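Local coordinates for toxin secretion ATP-binding protein (Vibrio parahaemolyticus RIMD 2210633, PDB 3B79) that probably drives the ATP-dependent export of a toxin across the cell membrane, represented here by its N-terminal peptidase C39-like domain, at residues M4-L12 / G37-A48; G52-L62 / Y117-Q127. One frame throughout, in Å; residues are numbered along the deposited sequence.

Interaction 1. Residues M4-L12 / G37-A48; sequences MKDPLLNSL and GKLTPFLLPRAA
Asp6, Leu8 and Leu12 meet Leu39, Pro41, Ala47 and Ala48 in a contact that is polar at one end and apolar along the rest, joining the first helix of the domain to the loop and helix that lead into its sheet. At the polar end stands the carboxylate of Asp6. OD2 accepts a nearly straight bond from Leu39 N (2.8 Å, 169°) on its syn side, somewhat out of the carboxylate plane. OD1 caps helix 7-12 by taking the N-H of Leu9, which arrives from above that plane. With CG anti to the backbone N (chi1 179°) the carboxylate swings forward alongside the start of the helix, where one oxygen can take Leu9 N and the other the loop. One water ties OD2 to Gly37 O, and a second ties OD1 to Leu39 O, so both oxygens of this buried acid are well supplied with donors. In C39 peptidases, which share the papain-like fold, the nucleophilic cysteine sits at the start of the corresponding helix; 4-12 contains no cysteine, consistent with a peptidase-like domain that probably does not cleave. Below the cap the contact turns to leucines. Leu8 lays CD1 against the Thr40-Pro41 peptide link, 3.4 Å from Thr40 C, and its CB faces Leu39 CB at 4.1 Å. Leu39 in turn sends CD1 across to Leu9 CB (4.0 Å), the two side chains crossing at about a right angle. Helices 7-12 and 44-48 run 11.0 Å apart at 35°. Leu44 reaches across to Leu8 and Leu12, its CD1 4.0 Å from Leu12 CD2; farther along, the small Ala47 and Ala48 make room for the forked end of Leu12, whose CD2 lies 3.6 Å from Ala47 CB.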
loop_
_atom_site.group_PDB
_atom_site.type_symbol
_atom_site.label_atom_id
_atom_site.label_comp_id
_atom_site.label_asym_id
_atom_site.label_seq_id
_atom_site.Cartn_x
_atom_site.Cartn_y
_atom_site.Cartn_z
HETATM N N MSE A 4 3.376 9.848 10.788
HETATM C CA MSE A 4 4.011 8.847 9.922
HETATM C C MSE A 4 4.716 9.531 8.747
HETATM O O MSE A 4 4.144 10.425 8.125
HETATM C CB MSE A 4 2.963 7.865 9.400
HETATM C CG MSE A 4 3.495 6.855 8.419
HETATM SE SE MSE A 4 4.453 5.391 9.240
HETATM C CE MSE A 4 2.912 4.587 10.109
ATOM N N LYS A 5 5.952 9.120 8.451
ATOM C CA LYS A 5 6.699 9.639 7.286
ATOM C C LYS A 5 7.041 8.579 6.240
ATOM O O LYS A 5 7.443 8.907 5.123
ATOM C CB LYS A 5 7.996 10.316 7.700
ATOM C CG LYS A 5 8.535 9.815 9.008
ATOM C CD LYS A 5 8.240 10.846 10.113
ATOM C CE LYS A 5 8.582 10.314 11.507
ATOM N NZ LYS A 5 9.706 9.309 11.477
ATOM N N ASP A 6 6.882 7.314 6.603
ATOM C CA ASP A 6 7.278 6.213 5.732
ATOM C C ASP A 6 6.010 5.794 4.947
ATOM O O ASP A 6 5.102 5.198 5.527
ATOM C CB ASP A 6 7.800 5.100 6.628
ATOM C CG ASP A 6 8.216 3.874 5.833
ATOM O OD1 ASP A 6 7.746 3.686 4.696
ATOM O OD2 ASP A 6 8.992 3.087 6.365
ATOM N N PRO A 7 5.938 6.089 3.643
ATOM C CA PRO A 7 4.687 5.786 2.930
ATOM C C PRO A 7 4.370 4.283 2.848
ATOM O O PRO A 7 3.203 3.925 2.948
ATOM C CB PRO A 7 4.931 6.331 1.510
ATOM C CG PRO A 7 6.229 6.943 1.493
ATOM C CD PRO A 7 6.939 6.775 2.801
ATOM N N LEU A 8 5.364 3.419 2.622
ATOM C CA LEU A 8 5.104 1.997 2.519
ATOM C C LEU A 8 4.665 1.438 3.856
ATOM O O LEU A 8 3.790 0.564 3.909
ATOM C CB LEU A 8 6.326 1.230 1.994
ATOM C CG LEU A 8 6.528 1.096 0.495
ATOM C CD1 LEU A 8 7.815 0.368 0.318
ATOM C CD2 LEU A 8 5.378 0.381 -0.210
ATOM N N LEU A 9 5.276 1.899 4.939
ATOM C CA LEU A 9 4.870 1.468 6.270
ATOM C C LEU A 9 3.434 1.933 6.545
ATOM O O LEU A 9 2.618 1.160 7.079
ATOM C CB LEU A 9 5.847 2.012 7.339
ATOM C CG LEU A 9 5.543 1.551 8.786
ATOM C CD1 LEU A 9 5.479 0.036 8.922
ATOM C CD2 LEU A 9 6.635 2.124 9.731
ATOM N N ASN A 10 3.098 3.175 6.170
ATOM C CA ASN A 10 1.725 3.631 6.360
ATOM C C ASN A 10 0.755 2.714 5.610
ATOM O O ASN A 10 -0.307 2.320 6.129
ATOM C CB ASN A 10 1.578 5.084 5.864
ATOM C CG ASN A 10 0.237 5.697 6.243
ATOM O OD1 ASN A 10 -0.739 5.751 5.420
ATOM N ND2 ASN A 10 0.131 6.081 7.485
ATOM N N SER A 11 1.104 2.395 4.364
ATOM C CA SER A 11 0.216 1.553 3.559
ATOM C C SER A 11 0.066 0.154 4.188
ATOM O O SER A 11 -1.030 -0.406 4.243
ATOM C CB SER A 11 0.766 1.426 2.123
ATOM O OG SER A 11 0.829 2.700 1.503
ATOM N N LEU A 12 1.182 -0.413 4.674
ATOM C CA LEU A 12 1.129 -1.749 5.266
ATOM C C LEU A 12 0.322 -1.746 6.561
ATOM O O LEU A 12 -0.432 -2.692 6.819
ATOM C CB LEU A 12 2.565 -2.215 5.561
ATOM C CG LEU A 12 2.667 -3.584 6.218
ATOM C CD1 LEU A 12 2.071 -4.688 5.335
ATOM C CD2 LEU A 12 4.141 -3.892 6.586
ATOM N N GLY A 37 15.833 5.200 7.124
ATOM C CA GLY A 37 14.803 4.985 8.127
ATOM C C GLY A 37 13.457 4.485 7.619
ATOM O O GLY A 37 12.477 4.533 8.355
ATOM N N LYS A 38 13.418 4.016 6.370
ATOM C CA LYS A 38 12.159 3.674 5.708
ATOM C C LYS A 38 12.185 2.274 5.091
ATOM O O LYS A 38 13.222 1.744 4.652
ATOM C CB LYS A 38 11.870 4.655 4.585
ATOM C CG LYS A 38 11.608 6.124 5.027
ATOM C CD LYS A 38 11.298 6.971 3.793
ATOM C CE LYS A 38 11.053 8.472 4.089
ATOM N NZ LYS A 38 10.836 9.252 2.785
ATOM N N LEU A 39 10.998 1.695 5.039
ATOM C CA LEU A 39 10.802 0.478 4.252
ATOM C C LEU A 39 10.999 0.754 2.757
ATOM O O LEU A 39 10.829 1.889 2.280
ATOM C CB LEU A 39 9.392 -0.055 4.476
ATOM C CG LEU A 39 9.116 -0.795 5.776
ATOM C CD1 LEU A 39 7.658 -1.213 5.780
ATOM C CD2 LEU A 39 9.971 -2.049 5.896
ATOM N N THR A 40 11.381 -0.292 2.031
ATOM C CA THR A 40 11.443 -0.239 0.562
ATOM C C THR A 40 10.664 -1.448 0.061
ATOM O O THR A 40 10.340 -2.335 0.833
ATOM C CB THR A 40 12.897 -0.365 0.085
ATOM O OG1 THR A 40 13.316 -1.697 0.388
ATOM C CG2 THR A 40 13.782 0.652 0.770
ATOM N N PRO A 41 10.401 -1.500 -1.253
ATOM C CA PRO A 41 9.732 -2.681 -1.796
ATOM C C PRO A 41 10.472 -4.003 -1.517
ATOM O O PRO A 41 9.846 -5.056 -1.413
ATOM C CB PRO A 41 9.645 -2.390 -3.301
ATOM C CG PRO A 41 9.559 -0.866 -3.347
ATOM C CD PRO A 41 10.584 -0.449 -2.282
ATOM N N PHE A 42 11.797 -3.922 -1.385
ATOM C CA PHE A 42 12.563 -5.134 -1.094
ATOM C C PHE A 42 12.308 -5.709 0.270
ATOM O O PHE A 42 12.468 -6.923 0.467
ATOM C CB PHE A 42 14.081 -4.838 -1.226
ATOM C CG PHE A 42 14.448 -4.298 -2.575
ATOM C CD1 PHE A 42 14.810 -5.174 -3.621
ATOM C CD2 PHE A 42 14.475 -2.918 -2.795
ATOM C CE1 PHE A 42 15.110 -4.666 -4.883
ATOM C CE2 PHE A 42 14.802 -2.394 -4.063
ATOM C CZ PHE A 42 15.121 -3.301 -5.104
ATOM N N LEU A 43 11.964 -4.859 1.242
ATOM C CA LEU A 43 11.775 -5.306 2.626
ATOM C C LEU A 43 10.325 -5.602 2.970
ATOM O O LEU A 43 10.043 -6.173 4.008
ATOM C CB LEU A 43 12.246 -4.229 3.606
ATOM C CG LEU A 43 13.708 -4.262 4.010
ATOM C CD1 LEU A 43 14.657 -4.310 2.801
ATOM C CD2 LEU A 43 13.971 -3.037 4.834
ATOM N N LEU A 44 9.412 -5.119 2.138
ATOM C CA LEU A 44 7.982 -5.135 2.462
ATOM C C LEU A 44 7.411 -6.547 2.655
ATOM O O LEU A 44 6.554 -6.753 3.520
ATOM C CB LEU A 44 7.178 -4.331 1.422
ATOM C CG LEU A 44 5.651 -4.310 1.622
ATOM C CD1 LEU A 44 5.367 -3.496 2.851
ATOM C CD2 LEU A 44 4.886 -3.767 0.423
ATOM N N PRO A 45 7.838 -7.527 1.843
ATOM C CA PRO A 45 7.351 -8.878 2.176
ATOM C C PRO A 45 7.708 -9.330 3.592
ATOM O O PRO A 45 6.872 -9.940 4.253
ATOM C CB PRO A 45 7.998 -9.775 1.102
ATOM C CG PRO A 45 8.097 -8.852 -0.083
ATOM C CD PRO A 45 8.529 -7.507 0.539
ATOM N N ARG A 46 8.920 -9.033 4.054
ATOM C CA ARG A 46 9.298 -9.441 5.425
ATOM C C ARG A 46 8.559 -8.621 6.468
ATOM O O ARG A 46 8.191 -9.171 7.529
ATOM C CB ARG A 46 10.788 -9.257 5.627
ATOM C CG ARG A 46 11.556 -10.436 5.119
ATOM C CD ARG A 46 13.065 -10.070 5.148
ATOM N NE ARG A 46 13.314 -9.177 4.027
ATOM C CZ ARG A 46 14.497 -8.610 3.747
ATOM N NH1 ARG A 46 15.519 -8.735 4.608
ATOM N NH2 ARG A 46 14.632 -7.866 2.691
ATOM N N ALA A 47 8.324 -7.324 6.207
ATOM C CA ALA A 47 7.483 -6.534 7.126
ATOM C C ALA A 47 6.064 -7.082 7.176
ATOM O O ALA A 47 5.443 -7.142 8.258
ATOM C CB ALA A 47 7.515 -5.062 6.728
ATOM N N ALA A 48 5.527 -7.442 6.021
ATOM C CA ALA A 48 4.186 -8.031 6.000
ATOM C C ALA A 48 4.133 -9.330 6.807
ATOM O O ALA A 48 3.171 -9.569 7.546
ATOM C CB ALA A 48 3.750 -8.259 4.565
HETATM O O HOH W 1 7.755 10.769 3.302
HETATM O O HOH W 2 8.706 3.835 2.217
HETATM O O HOH W 3 10.053 3.529 8.848
#

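Interaction 2. Residues G52-L62 / Y117-Q127; sequences GLVAKENRAEL and YTGRYFLVKKQ
Glu57 crosses Phe122 and runs on to Arg120, spending its apolar carbons on the ring and its carboxylate on the arginine. CB lies over one ring face, 3.5 Å from Phe122 CE1, in a CH-pi contact 25° off the ring normal. CG, anti to the backbone N (chi1 -165°), passes 3.7 Å from Tyr121 O, and CD comes to 3.8 Å from Phe122 CZ with the carboxylate tilted only 15° from the ring plane. The tip, OE2, approaches the edge of the Arg120 guanidinium. The direct salt bridge is long, OE2 to NE 4.0 Å, and a water strengthens the link by donating to OE2 at 2.6 Å and accepting from NE at 2.7 Å. The glutamate's methylenes thus give Phe122 apolar cover, and its length takes OE2 on to Arg120. Beneath these side chains, strands 53-59 and 120-126 form an antiparallel pair at one margin of the six-stranded sheet, strand 53-59 being outermost. Val54 with Lys125, Lys56 with Leu123 and Asn58 with Tyr121 are the hydrogen-bonded pairs, each giving two backbone bonds; Gln127 N to Gly52 O and Ala60 N to Gly119 O extend the ladder at either end. Ala55, Phe122 and Val124 share the face of Glu57, where helix 44-51 packs and the small Ala55 gives it room. On the other face the Tyr121 ring leans on Ala60 CB, its CE2 3.6 Å away and also close to Asn58 CB. The chain turns at Gly119, where a CB would jam against Thr118 O. Gly119 N sits over the centre of one face of the Tyr117 ring and Leu62 CD1 toward the rim of the other, while Tyr117 OH donates to Ala60 O (2.8 Å) in the carbonyl plane.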
loop_
_atom_site.group_PDB
_atom_site.type_symbol
_atom_site.label_atom_id
_atom_site.label_comp_id
_atom_site.label_asym_id
_atom_site.label_seq_id
_atom_site.Cartn_x
_atom_site.Cartn_y
_atom_site.Cartn_z
ATOM N N GLY A 52 1.621 -10.708 10.067
ATOM C CA GLY A 52 0.719 -11.843 9.874
ATOM C C GLY A 52 0.098 -11.794 8.510
ATOM O O GLY A 52 -0.939 -12.452 8.296
ATOM N N LEU A 53 0.748 -11.086 7.570
ATOM C CA LEU A 53 0.280 -10.966 6.184
ATOM C C LEU A 53 1.293 -11.592 5.220
ATOM O O LEU A 53 2.409 -11.892 5.612
ATOM C CB LEU A 53 0.092 -9.474 5.811
ATOM C CG LEU A 53 -0.952 -8.689 6.639
ATOM C CD1 LEU A 53 -0.780 -7.215 6.380
ATOM C CD2 LEU A 53 -2.356 -9.188 6.334
ATOM N N VAL A 54 0.889 -11.743 3.979
ATOM C CA VAL A 54 1.773 -12.124 2.899
ATOM C C VAL A 54 1.661 -11.036 1.853
ATOM O O VAL A 54 0.528 -10.665 1.454
ATOM C CB VAL A 54 1.337 -13.417 2.237
ATOM C CG1 VAL A 54 2.374 -13.803 1.128
ATOM C CG2 VAL A 54 1.183 -14.519 3.260
ATOM N N ALA A 55 2.803 -10.464 1.447
ATOM C CA ALA A 55 2.787 -9.434 0.420
ATOM C C ALA A 55 3.704 -9.842 -0.709
ATOM O O ALA A 55 4.860 -10.227 -0.480
ATOM C CB ALA A 55 3.240 -8.083 0.989
ATOM N N LYS A 56 3.221 -9.696 -1.928
ATOM C CA LYS A 56 3.995 -10.122 -3.099
ATOM C C LYS A 56 3.913 -9.050 -4.189
ATOM O O LYS A 56 2.807 -8.606 -4.540
ATOM C CB LYS A 56 3.425 -11.423 -3.686
ATOM C CG LYS A 56 4.211 -11.897 -4.944
ATOM C CD LYS A 56 3.728 -13.254 -5.464
ATOM C CE LYS A 56 3.826 -13.321 -7.018
ATOM N NZ LYS A 56 5.099 -13.955 -7.530
ATOM N N GLU A 57 5.062 -8.634 -4.736
ATOM C CA GLU A 57 5.085 -7.575 -5.747
ATOM C C GLU A 57 4.783 -8.161 -7.113
ATOM O O GLU A 57 5.290 -9.227 -7.489
ATOM C CB GLU A 57 6.464 -6.891 -5.771
ATOM C CG GLU A 57 6.434 -5.588 -6.517
ATOM C CD GLU A 57 7.748 -4.854 -6.426
ATOM O OE1 GLU A 57 8.737 -5.453 -5.936
ATOM O OE2 GLU A 57 7.760 -3.679 -6.823
ATOM N N ASN A 58 3.954 -7.442 -7.858
ATOM C CA ASN A 58 3.563 -7.817 -9.223
ATOM C C ASN A 58 3.562 -6.623 -10.140
ATOM O O ASN A 58 3.470 -5.505 -9.657
ATOM C CB ASN A 58 2.150 -8.439 -9.264
ATOM C CG ASN A 58 2.019 -9.758 -8.565
ATOM O OD1 ASN A 58 1.041 -9.985 -7.829
ATOM N ND2 ASN A 58 2.881 -10.662 -8.836
ATOM N N ARG A 59 3.573 -6.823 -11.451
ATOM C CA ARG A 59 3.362 -5.748 -12.406
ATOM C C ARG A 59 1.992 -5.872 -13.011
ATOM O O ARG A 59 1.579 -6.973 -13.427
ATOM C CB ARG A 59 4.374 -5.832 -13.532
ATOM C CG ARG A 59 5.756 -5.343 -13.079
ATOM C CD ARG A 59 6.673 -5.091 -14.310
ATOM N NE ARG A 59 7.937 -4.370 -13.964
ATOM C CZ ARG A 59 9.043 -4.974 -13.548
ATOM N NH1 ARG A 59 9.090 -6.307 -13.478
ATOM N NH2 ARG A 59 10.131 -4.253 -13.288
ATOM N N ALA A 60 1.270 -4.755 -13.089
ATOM C CA ALA A 60 0.001 -4.703 -13.850
ATOM C C ALA A 60 -0.320 -3.257 -14.139
ATOM O O ALA A 60 -0.024 -2.366 -13.308
ATOM C CB ALA A 60 -1.170 -5.279 -13.034
ATOM N N GLU A 61 -0.943 -2.986 -15.281
ATOM C CA GLU A 61 -1.475 -1.642 -15.504
ATOM C C GLU A 61 -2.617 -1.416 -14.502
ATOM O O GLU A 61 -3.345 -2.345 -14.165
ATOM C CB GLU A 61 -2.002 -1.481 -16.941
ATOM C CG GLU A 61 -0.972 -1.687 -18.027
ATOM C CD GLU A 61 -1.514 -1.589 -19.454
ATOM O OE1 GLU A 61 -2.729 -1.429 -19.671
ATOM O OE2 GLU A 61 -0.680 -1.681 -20.383
ATOM N N LEU A 62 -2.811 -0.168 -14.078
ATOM C CA LEU A 62 -3.739 0.170 -12.971
ATOM C C LEU A 62 -5.135 -0.410 -13.202
ATOM O O LEU A 62 -5.755 -0.955 -12.293
ATOM C CB LEU A 62 -3.796 1.706 -12.817
ATOM C CG LEU A 62 -4.658 2.170 -11.622
ATOM C CD1 LEU A 62 -4.047 1.760 -10.303
ATOM C CD2 LEU A 62 -4.782 3.713 -11.711
ATOM N N TYR A 117 1.303 6.283 -10.848
ATOM C CA TYR A 117 1.474 4.852 -10.627
ATOM C C TYR A 117 2.610 4.304 -11.492
ATOM O O TYR A 117 2.692 4.635 -12.678
ATOM C CB TYR A 117 0.142 4.165 -10.968
ATOM C CG TYR A 117 0.208 2.650 -10.906
ATOM C CD1 TYR A 117 0.611 2.010 -9.738
ATOM C CD2 TYR A 117 -0.130 1.878 -12.012
ATOM C CE1 TYR A 117 0.673 0.622 -9.694
ATOM C CE2 TYR A 117 -0.091 0.502 -11.941
ATOM C CZ TYR A 117 0.288 -0.103 -10.787
ATOM O OH TYR A 117 0.360 -1.492 -10.728
ATOM N N THR A 118 3.479 3.478 -10.898
ATOM C CA THR A 118 4.658 2.972 -11.609
ATOM C C THR A 118 4.394 1.740 -12.445
ATOM O O THR A 118 5.261 1.355 -13.242
ATOM C CB THR A 118 5.745 2.550 -10.604
ATOM O OG1 THR A 118 5.247 1.470 -9.787
ATOM C CG2 THR A 118 6.222 3.728 -9.765
ATOM N N GLY A 119 3.264 1.057 -12.247
ATOM C CA GLY A 119 3.059 -0.243 -12.879
ATOM C C GLY A 119 3.340 -1.417 -11.964
ATOM O O GLY A 119 3.171 -2.570 -12.372
ATOM N N ARG A 120 3.829 -1.147 -10.749
ATOM C CA ARG A 120 4.149 -2.199 -9.778
ATOM C C ARG A 120 3.256 -2.054 -8.551
ATOM O O ARG A 120 3.038 -0.929 -8.063
ATOM C CB ARG A 120 5.612 -2.096 -9.355
ATOM C CG ARG A 120 6.573 -2.309 -10.522
ATOM C CD ARG A 120 8.051 -2.190 -10.104
ATOM N NE ARG A 120 8.465 -0.887 -9.571
ATOM C CZ ARG A 120 8.693 0.253 -10.219
ATOM N NH1 ARG A 120 8.531 0.377 -11.558
ATOM N NH2 ARG A 120 9.109 1.290 -9.465
ATOM N N TYR A 121 2.752 -3.173 -8.034
ATOM C CA TYR A 121 1.909 -3.133 -6.829
ATOM C C TYR A 121 2.175 -4.380 -5.997
ATOM O O TYR A 121 2.780 -5.336 -6.493
ATOM C CB TYR A 121 0.403 -3.044 -7.226
ATOM C CG TYR A 121 -0.123 -4.364 -7.767
ATOM C CD1 TYR A 121 -0.814 -5.231 -6.932
ATOM C CD2 TYR A 121 0.081 -4.734 -9.120
ATOM C CE1 TYR A 121 -1.238 -6.472 -7.430
ATOM C CE2 TYR A 121 -0.354 -5.958 -9.599
ATOM C CZ TYR A 121 -1.002 -6.791 -8.747
ATOM O OH TYR A 121 -1.413 -8.020 -9.220
ATOM N N PHE A 122 1.724 -4.368 -4.739
ATOM C CA PHE A 122 1.750 -5.555 -3.880
ATOM C C PHE A 122 0.367 -6.070 -3.662
ATOM O O PHE A 122 -0.556 -5.326 -3.251
ATOM C CB PHE A 122 2.391 -5.284 -2.523
ATOM C CG PHE A 122 3.872 -5.061 -2.623
ATOM C CD1 PHE A 122 4.739 -6.111 -2.298
ATOM C CD2 PHE A 122 4.418 -3.823 -2.988
ATOM C CE1 PHE A 122 6.108 -5.937 -2.381
ATOM C CE2 PHE A 122 5.817 -3.668 -3.055
ATOM C CZ PHE A 122 6.630 -4.734 -2.759
ATOM N N LEU A 123 0.229 -7.374 -3.913
ATOM C CA LEU A 123 -0.927 -8.172 -3.508
ATOM C C LEU A 123 -0.748 -8.588 -2.060
ATOM O O LEU A 123 0.259 -9.238 -1.748
ATOM C CB LEU A 123 -0.968 -9.461 -4.350
ATOM C CG LEU A 123 -1.926 -10.552 -3.837
ATOM C CD1 LEU A 123 -3.396 -10.126 -3.942
ATOM C CD2 LEU A 123 -1.737 -11.881 -4.554
ATOM N N VAL A 124 -1.701 -8.246 -1.186
ATOM C CA VAL A 124 -1.538 -8.495 0.245
ATOM C C VAL A 124 -2.698 -9.351 0.707
ATOM O O VAL A 124 -3.868 -9.043 0.373
ATOM C CB VAL A 124 -1.489 -7.173 1.036
ATOM C CG1 VAL A 124 -1.172 -7.476 2.502
ATOM C CG2 VAL A 124 -0.446 -6.220 0.506
ATOM N N LYS A 125 -2.413 -10.404 1.460
ATOM C CA LYS A 125 -3.468 -11.289 1.975
ATOM C C LYS A 125 -3.019 -11.769 3.353
ATOM O O LYS A 125 -1.878 -11.568 3.756
ATOM C CB LYS A 125 -3.717 -12.470 1.010
ATOM C CG LYS A 125 -2.524 -13.389 0.906
ATOM C CD LYS A 125 -2.765 -14.485 -0.124
ATOM C CE LYS A 125 -1.537 -15.377 -0.239
ATOM N NZ LYS A 125 -1.813 -16.430 -1.305
ATOM N N LYS A 126 -3.936 -12.388 4.095
ATOM C CA LYS A 126 -3.599 -12.914 5.415
ATOM C C LYS A 126 -2.790 -14.204 5.275
ATOM O O LYS A 126 -3.103 -15.033 4.413
ATOM C CB LYS A 126 -4.898 -13.188 6.187
ATOM C CG LYS A 126 -4.681 -13.653 7.604
ATOM C CD LYS A 126 -6.037 -13.943 8.307
ATOM C CE LYS A 126 -5.822 -14.378 9.754
ATOM N NZ LYS A 126 -5.216 -13.272 10.492
ATOM N N GLN A 127 -1.785 -14.398 6.143
ATOM C CA GLN A 127 -1.068 -15.692 6.251
ATOM C C GLN A 127 -2.063 -16.835 6.587
ATOM O O GLN A 127 -2.964 -16.616 7.398
ATOM C CB GLN A 127 -0.108 -15.625 7.431
ATOM C CG GLN A 127 1.163 -14.961 7.144
ATOM C CD GLN A 127 2.117 -14.961 8.357
ATOM O OE1 GLN A 127 1.945 -15.732 9.310
ATOM N NE2 GLN A 127 3.094 -14.060 8.341
HETATM O O HOH W 4 -2.322 -13.813 10.280
HETATM O O HOH W 5 0.244 -11.916 -1.267
HETATM O O HOH W 6 9.255 -1.548 -7.027
HETATM O O HOH W 7 7.698 -1.523 -13.879
#

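The two interactions follow one another along the chain: interaction 1 closes with helix 44-51, and strand 53-59, which opens interaction 2, comes directly after it. Their centres are about 13 Å apart, and they touch. Ala48 O lies 2.9 Å from Leu53 N, a probable hydrogen bond across the helix-to-strand junction, and Pro41 O sits 3.5 Å from Phe122 CZ. Helix 44-51 is thus the shared element, packed on helix 7-18 through interaction 1 and on the sheet face bearing Ala55 and Phe122 beside interaction 2. Packing therefore runs without a break from helices 7-18 and 44-51 to the margin of the sheet, where 53-59 is outermost and the C-terminal strand 120-126 lies next to it.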